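Local coordinates for protein 6-phospho-beta-d glycosidase (Streptococcus pyogenes, PDB 5FOO) that probably hydrolyses 6-phosphorylated beta-glucosides as a retaining glycoside hydrolase of family 1 and binds the probe 6-phosphocyclophellitol in its pocket, at residues A[77-91]-A[141-153]. The protein carries 1 engineered substitution. Residues are numbered along the deposited sequence; the frame is centred on the assembly and turned at random.
Sequences IQWTRLIDDFEQATI and LFVAFSKVCFEQF
In the outer layer of a (beta/alpha)8 barrel, the loop after strand 72-76 packs against helix 136-153, and Trp79 and Phe145 bury the most area on their respective segments. The five-membered ring of Trp79 and the Phe145 ring form an offset stack, centroids 4.4 Å apart and planes at 6°. Phe145 CB lies over the five-membered ring of Trp79 and Trp79 CA over the phenyl ring, both CH-pi contacts. Phe145 CG is anti to the backbone N (chi1 157°), carrying the ring to the first turn of helix 79-82, where CZ lies 3.6 Å from Trp79 N. Phe142 completes an aromatic cluster, its ring oblique to the six-membered indole ring at 48°, while its CB approaches Trp79 CH2 at 3.5 Å. The indole N-H is satisfied by a water that accepts from Trp79 NE1 at 3.0 Å and donates to Phe86 O and Leu141 O. Leu82 is a knob among Phe145, Val148, Cys149 and Phe153; its CD2 comes within 3.5 Å of Cys149 SG and meets the Phe153 ring at its edge. The backbones come closest at Ala89 and Phe145 (CA to CA 5.8 Å), where Ala89 CB touches Ala144 CB at 3.7 Å. Ile91 CG1 lies 3.7 Å from Val148 CG1. Phe153 also touches helix 93-108, so helices of successive beta-alpha units pack with the loop after strand 72-76, as in the helical layer of a TIM barrel.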
loop_
_atom_site.group_PDB
_atom_site.type_symbol
_atom_site.label_atom_id
_atom_site.label_comp_id
_atom_site.label_asym_id
_atom_site.label_seq_id
_atom_site.Cartn_x
_atom_site.Cartn_y
_atom_site.Cartn_z
ATOM N N ILE A 77 -1.546 7.929 8.578
ATOM C CA ILE A 77 -1.558 9.322 9.070
ATOM C C ILE A 77 -1.163 10.188 7.870
ATOM O O ILE A 77 -0.135 9.916 7.194
ATOM C CB ILE A 77 -0.562 9.525 10.249
ATOM C CG1 ILE A 77 -0.978 8.727 11.497
ATOM C CG2 ILE A 77 -0.383 10.991 10.606
ATOM C CD1 ILE A 77 0.055 8.728 12.636
ATOM N N GLN A 78 -1.977 11.212 7.631
ATOM C CA GLN A 78 -1.740 12.233 6.575
ATOM C C GLN A 78 -0.864 13.325 7.070
ATOM O O GLN A 78 -1.248 14.026 7.964
ATOM C CB GLN A 78 -3.031 12.840 6.073
ATOM C CG GLN A 78 -3.916 11.810 5.353
ATOM C CD GLN A 78 -5.026 12.462 4.523
ATOM O OE1 GLN A 78 -4.775 13.020 3.473
ATOM N NE2 GLN A 78 -6.254 12.365 5.002
ATOM N N TRP A 79 0.311 13.454 6.452
ATOM C CA TRP A 79 1.184 14.585 6.578
ATOM C C TRP A 79 0.401 15.915 6.463
ATOM O O TRP A 79 0.640 16.876 7.231
ATOM C CB TRP A 79 2.208 14.447 5.443
ATOM C CG TRP A 79 3.440 15.233 5.542
ATOM C CD1 TRP A 79 3.728 16.219 6.438
ATOM C CD2 TRP A 79 4.596 15.108 4.674
ATOM N NE1 TRP A 79 4.983 16.736 6.184
ATOM C CE2 TRP A 79 5.542 16.065 5.114
ATOM C CE3 TRP A 79 4.916 14.275 3.560
ATOM C CZ2 TRP A 79 6.768 16.231 4.485
ATOM C CZ3 TRP A 79 6.124 14.435 2.954
ATOM C CH2 TRP A 79 7.043 15.424 3.402
ATOM N N THR A 80 -0.544 15.953 5.522
ATOM C CA THR A 80 -1.344 17.129 5.269
ATOM C C THR A 80 -2.358 17.442 6.370
ATOM O O THR A 80 -2.838 18.552 6.404
ATOM C CB THR A 80 -2.125 17.003 3.936
ATOM O OG1 THR A 80 -2.940 15.805 3.925
ATOM C CG2 THR A 80 -1.170 17.037 2.777
ATOM N N ARG A 81 -2.657 16.493 7.272
ATOM C CA ARG A 81 -3.523 16.748 8.465
ATOM C C ARG A 81 -2.708 17.032 9.716
ATOM O O ARG A 81 -3.063 17.896 10.474
ATOM C CB ARG A 81 -4.442 15.536 8.743
ATOM C CG ARG A 81 -5.367 15.737 9.913
ATOM C CD ARG A 81 -6.300 14.589 10.102
ATOM N NE ARG A 81 -7.232 14.391 9.014
ATOM C CZ ARG A 81 -8.275 15.149 8.722
ATOM N NH1 ARG A 81 -8.554 16.198 9.414
ATOM N NH2 ARG A 81 -9.077 14.817 7.673
ATOM N N LEU A 82 -1.649 16.270 9.950
ATOM C CA LEU A 82 -0.900 16.377 11.231
ATOM C C LEU A 82 -0.022 17.628 11.333
ATOM O O LEU A 82 0.161 18.168 12.422
ATOM C CB LEU A 82 -0.026 15.166 11.468
ATOM C CG LEU A 82 0.663 15.089 12.850
ATOM C CD1 LEU A 82 -0.359 15.251 14.011
ATOM C CD2 LEU A 82 1.383 13.752 12.948
ATOM N N ILE A 83 0.535 18.077 10.209
ATOM C CA ILE A 83 1.520 19.122 10.227
ATOM C C ILE A 83 0.981 20.476 9.807
ATOM O O ILE A 83 0.212 20.597 8.868
ATOM C CB ILE A 83 2.745 18.715 9.384
ATOM C CG1 ILE A 83 3.414 17.462 9.945
ATOM C CG2 ILE A 83 3.752 19.876 9.302
ATOM C CD1 ILE A 83 3.868 17.542 11.417
ATOM N N ASP A 84 1.382 21.503 10.543
ATOM C CA ASP A 84 0.966 22.851 10.287
ATOM C C ASP A 84 2.014 23.464 9.332
ATOM O O ASP A 84 1.746 23.637 8.154
ATOM C CB ASP A 84 0.826 23.606 11.619
ATOM C CG ASP A 84 0.587 25.122 11.440
ATOM O OD1 ASP A 84 0.416 25.649 10.327
ATOM O OD2 ASP A 84 0.614 25.814 12.443
ATOM N N ASP A 85 3.233 23.695 9.817
ATOM C CA ASP A 85 4.271 24.327 9.018
ATOM C C ASP A 85 5.177 23.149 8.641
ATOM O O ASP A 85 5.771 22.519 9.503
ATOM C CB ASP A 85 4.958 25.422 9.874
ATOM C CG ASP A 85 6.266 25.975 9.258
ATOM O OD1 ASP A 85 6.794 25.456 8.257
ATOM O OD2 ASP A 85 6.801 26.940 9.862
ATOM N N PHE A 86 5.235 22.830 7.360
ATOM C CA PHE A 86 6.023 21.719 6.861
ATOM C C PHE A 86 7.519 21.855 7.087
ATOM O O PHE A 86 8.184 20.853 7.283
ATOM C CB PHE A 86 5.803 21.494 5.371
ATOM C CG PHE A 86 4.418 21.090 5.008
ATOM C CD1 PHE A 86 3.844 19.964 5.545
ATOM C CD2 PHE A 86 3.709 21.799 4.073
ATOM C CE1 PHE A 86 2.567 19.586 5.198
ATOM C CE2 PHE A 86 2.425 21.412 3.705
ATOM C CZ PHE A 86 1.855 20.295 4.265
ATOM N N GLU A 87 8.038 23.077 7.028
ATOM C CA GLU A 87 9.479 23.319 7.105
ATOM C C GLU A 87 9.943 23.078 8.535
ATOM O O GLU A 87 11.025 22.681 8.746
ATOM C CB GLU A 87 9.810 24.787 6.744
ATOM C CG GLU A 87 9.488 25.196 5.323
ATOM C CD GLU A 87 10.342 24.462 4.277
ATOM O OE1 GLU A 87 11.467 23.955 4.535
ATOM O OE2 GLU A 87 9.908 24.415 3.157
ATOM N N GLN A 88 9.095 23.288 9.523
ATOM C CA GLN A 88 9.487 23.151 10.942
ATOM C C GLN A 88 8.828 21.942 11.569
ATOM O O GLN A 88 9.027 21.688 12.732
ATOM C CB GLN A 88 9.070 24.436 11.708
ATOM C CG GLN A 88 10.000 25.612 11.494
ATOM C CD GLN A 88 11.269 25.445 12.321
ATOM O OE1 GLN A 88 11.277 25.674 13.536
ATOM N NE2 GLN A 88 12.338 25.016 11.676
ATOM N N ALA A 89 8.030 21.202 10.804
ATOM C CA ALA A 89 7.146 20.180 11.337
ATOM C C ALA A 89 6.445 20.575 12.662
ATOM O O ALA A 89 6.450 19.799 13.641
ATOM C CB ALA A 89 7.909 18.884 11.486
ATOM N N THR A 90 5.851 21.768 12.712
ATOM C CA THR A 90 4.971 22.093 13.810
ATOM C C THR A 90 3.645 21.352 13.638
ATOM O O THR A 90 3.308 20.875 12.554
ATOM C CB THR A 90 4.775 23.570 13.939
ATOM O OG1 THR A 90 4.328 24.113 12.705
ATOM C CG2 THR A 90 6.130 24.216 14.293
ATOM N N ILE A 91 2.926 21.224 14.732
ATOM C CA ILE A 91 1.742 20.325 14.849
ATOM C C ILE A 91 0.416 21.037 14.682
ATOM O O ILE A 91 0.212 22.088 15.225
ATOM C CB ILE A 91 1.755 19.615 16.202
ATOM C CG1 ILE A 91 3.012 18.712 16.293
ATOM C CG2 ILE A 91 0.506 18.789 16.399
ATOM C CD1 ILE A 91 3.257 18.123 17.675
ATOM N N LEU A 141 11.994 16.776 5.322
ATOM C CA LEU A 141 10.769 17.238 5.945
ATOM C C LEU A 141 9.807 16.024 6.287
ATOM O O LEU A 141 9.099 16.027 7.308
ATOM C CB LEU A 141 10.076 18.253 5.051
ATOM C CG LEU A 141 10.847 19.509 4.669
ATOM C CD1 LEU A 141 9.998 20.445 3.840
ATOM C CD2 LEU A 141 11.370 20.232 5.905
ATOM N N PHE A 142 9.820 15.000 5.438
ATOM C CA PHE A 142 9.082 13.764 5.717
ATOM C C PHE A 142 9.591 13.105 7.020
ATOM O O PHE A 142 8.812 12.660 7.863
ATOM C CB PHE A 142 9.158 12.827 4.499
ATOM C CG PHE A 142 8.505 11.495 4.672
ATOM C CD1 PHE A 142 7.157 11.395 4.869
ATOM C CD2 PHE A 142 9.246 10.342 4.526
ATOM C CE1 PHE A 142 6.561 10.191 4.983
ATOM C CE2 PHE A 142 8.645 9.125 4.669
ATOM C CZ PHE A 142 7.313 9.053 4.906
ATOM N N VAL A 143 10.893 13.101 7.189
ATOM C CA VAL A 143 11.513 12.583 8.421
ATOM C C VAL A 143 11.081 13.353 9.630
ATOM O O VAL A 143 10.782 12.774 10.651
ATOM C CB VAL A 143 13.071 12.602 8.342
ATOM C CG1 VAL A 143 13.731 12.249 9.681
ATOM C CG2 VAL A 143 13.539 11.661 7.233
ATOM N N ALA A 144 11.048 14.662 9.535
ATOM C CA ALA A 144 10.596 15.453 10.646
ATOM C C ALA A 144 9.139 15.173 10.991
ATOM O O ALA A 144 8.765 15.084 12.190
ATOM C CB ALA A 144 10.860 16.904 10.376
ATOM N N PHE A 145 8.293 15.005 9.948
ATOM C CA PHE A 145 6.919 14.539 10.152
ATOM C C PHE A 145 6.867 13.182 10.890
ATOM O O PHE A 145 6.069 13.010 11.803
ATOM C CB PHE A 145 6.188 14.468 8.784
ATOM C CG PHE A 145 5.036 13.549 8.725
ATOM C CD1 PHE A 145 3.911 13.776 9.497
ATOM C CD2 PHE A 145 5.006 12.509 7.783
ATOM C CE1 PHE A 145 2.818 12.948 9.394
ATOM C CE2 PHE A 145 3.937 11.673 7.714
ATOM C CZ PHE A 145 2.839 11.894 8.506
ATOM N N SER A 146 7.684 12.239 10.461
ATOM C CA SER A 146 7.702 10.886 11.058
ATOM C C SER A 146 8.070 10.968 12.546
ATOM O O SER A 146 7.442 10.271 13.373
ATOM C CB SER A 146 8.607 9.899 10.291
ATOM O OG SER A 146 10.000 10.128 10.581
ATOM N N LYS A 147 9.044 11.829 12.880
ATOM C CA LYS A 147 9.425 12.055 14.279
ATOM C C LYS A 147 8.262 12.592 15.128
ATOM O O LYS A 147 8.052 12.130 16.257
ATOM C CB LYS A 147 10.548 13.064 14.413
ATOM C CG LYS A 147 11.953 12.602 14.230
ATOM C CD LYS A 147 12.858 13.712 14.821
ATOM C CE LYS A 147 14.312 13.347 14.821
ATOM N NZ LYS A 147 14.954 13.662 13.510
ATOM N N VAL A 148 7.494 13.556 14.606
ATOM C CA VAL A 148 6.274 13.972 15.329
ATOM C C VAL A 148 5.420 12.744 15.622
ATOM O O VAL A 148 5.042 12.542 16.771
ATOM C CB VAL A 148 5.453 15.075 14.586
ATOM C CG1 VAL A 148 4.175 15.382 15.281
ATOM C CG2 VAL A 148 6.269 16.369 14.435
ATOM N N CYS A 149 5.132 11.919 14.590
ATOM C CA CYS A 149 4.284 10.732 14.753
ATOM C C CYS A 149 4.821 9.785 15.860
ATOM O O CYS A 149 4.115 9.394 16.766
ATOM C CB CYS A 149 4.177 9.976 13.459
ATOM S SG CYS A 149 3.237 10.882 12.178
ATOM N N PHE A 150 6.084 9.434 15.769
ATOM C CA PHE A 150 6.695 8.557 16.780
ATOM C C PHE A 150 6.645 9.171 18.240
ATOM O O PHE A 150 6.275 8.465 19.178
ATOM C CB PHE A 150 8.105 8.231 16.404
ATOM C CG PHE A 150 8.262 7.693 15.005
ATOM C CD1 PHE A 150 7.310 6.848 14.440
ATOM C CD2 PHE A 150 9.419 7.979 14.287
ATOM C CE1 PHE A 150 7.497 6.328 13.158
ATOM C CE2 PHE A 150 9.632 7.431 13.057
ATOM C CZ PHE A 150 8.663 6.601 12.475
ATOM N N GLU A 151 6.955 10.454 18.383
ATOM C CA GLU A 151 6.892 11.131 19.673
ATOM C C GLU A 151 5.484 11.198 20.226
ATOM O O GLU A 151 5.278 10.987 21.406
ATOM C CB GLU A 151 7.479 12.534 19.553
ATOM C CG GLU A 151 8.976 12.441 19.319
ATOM C CD GLU A 151 9.629 13.715 18.861
ATOM O OE1 GLU A 151 8.952 14.750 18.771
ATOM O OE2 GLU A 151 10.861 13.672 18.616
ATOM N N GLN A 152 4.496 11.441 19.368
ATOM C CA GLN A 152 3.158 11.694 19.841
ATOM C C GLN A 152 2.369 10.434 20.039
ATOM O O GLN A 152 1.523 10.395 20.921
ATOM C CB GLN A 152 2.415 12.624 18.911
ATOM C CG GLN A 152 2.974 14.046 18.816
ATOM C CD GLN A 152 2.959 14.752 20.151
ATOM O OE1 GLN A 152 2.021 14.598 20.931
ATOM N NE2 GLN A 152 4.029 15.471 20.445
ATOM N N PHE A 153 2.621 9.418 19.210
ATOM C CA PHE A 153 1.807 8.237 19.178
ATOM C C PHE A 153 2.513 6.971 19.532
ATOM O O PHE A 153 1.853 5.937 19.720
ATOM C CB PHE A 153 1.193 8.060 17.752
ATOM C CG PHE A 153 0.503 9.326 17.242
ATOM C CD1 PHE A 153 -0.486 9.940 18.013
ATOM C CD2 PHE A 153 0.854 9.912 16.029
ATOM C CE1 PHE A 153 -1.134 11.085 17.572
ATOM C CE2 PHE A 153 0.260 11.110 15.602
ATOM C CZ PHE A 153 -0.739 11.690 16.387
HETATM O O HOH W 1 7.135 18.284 7.661
#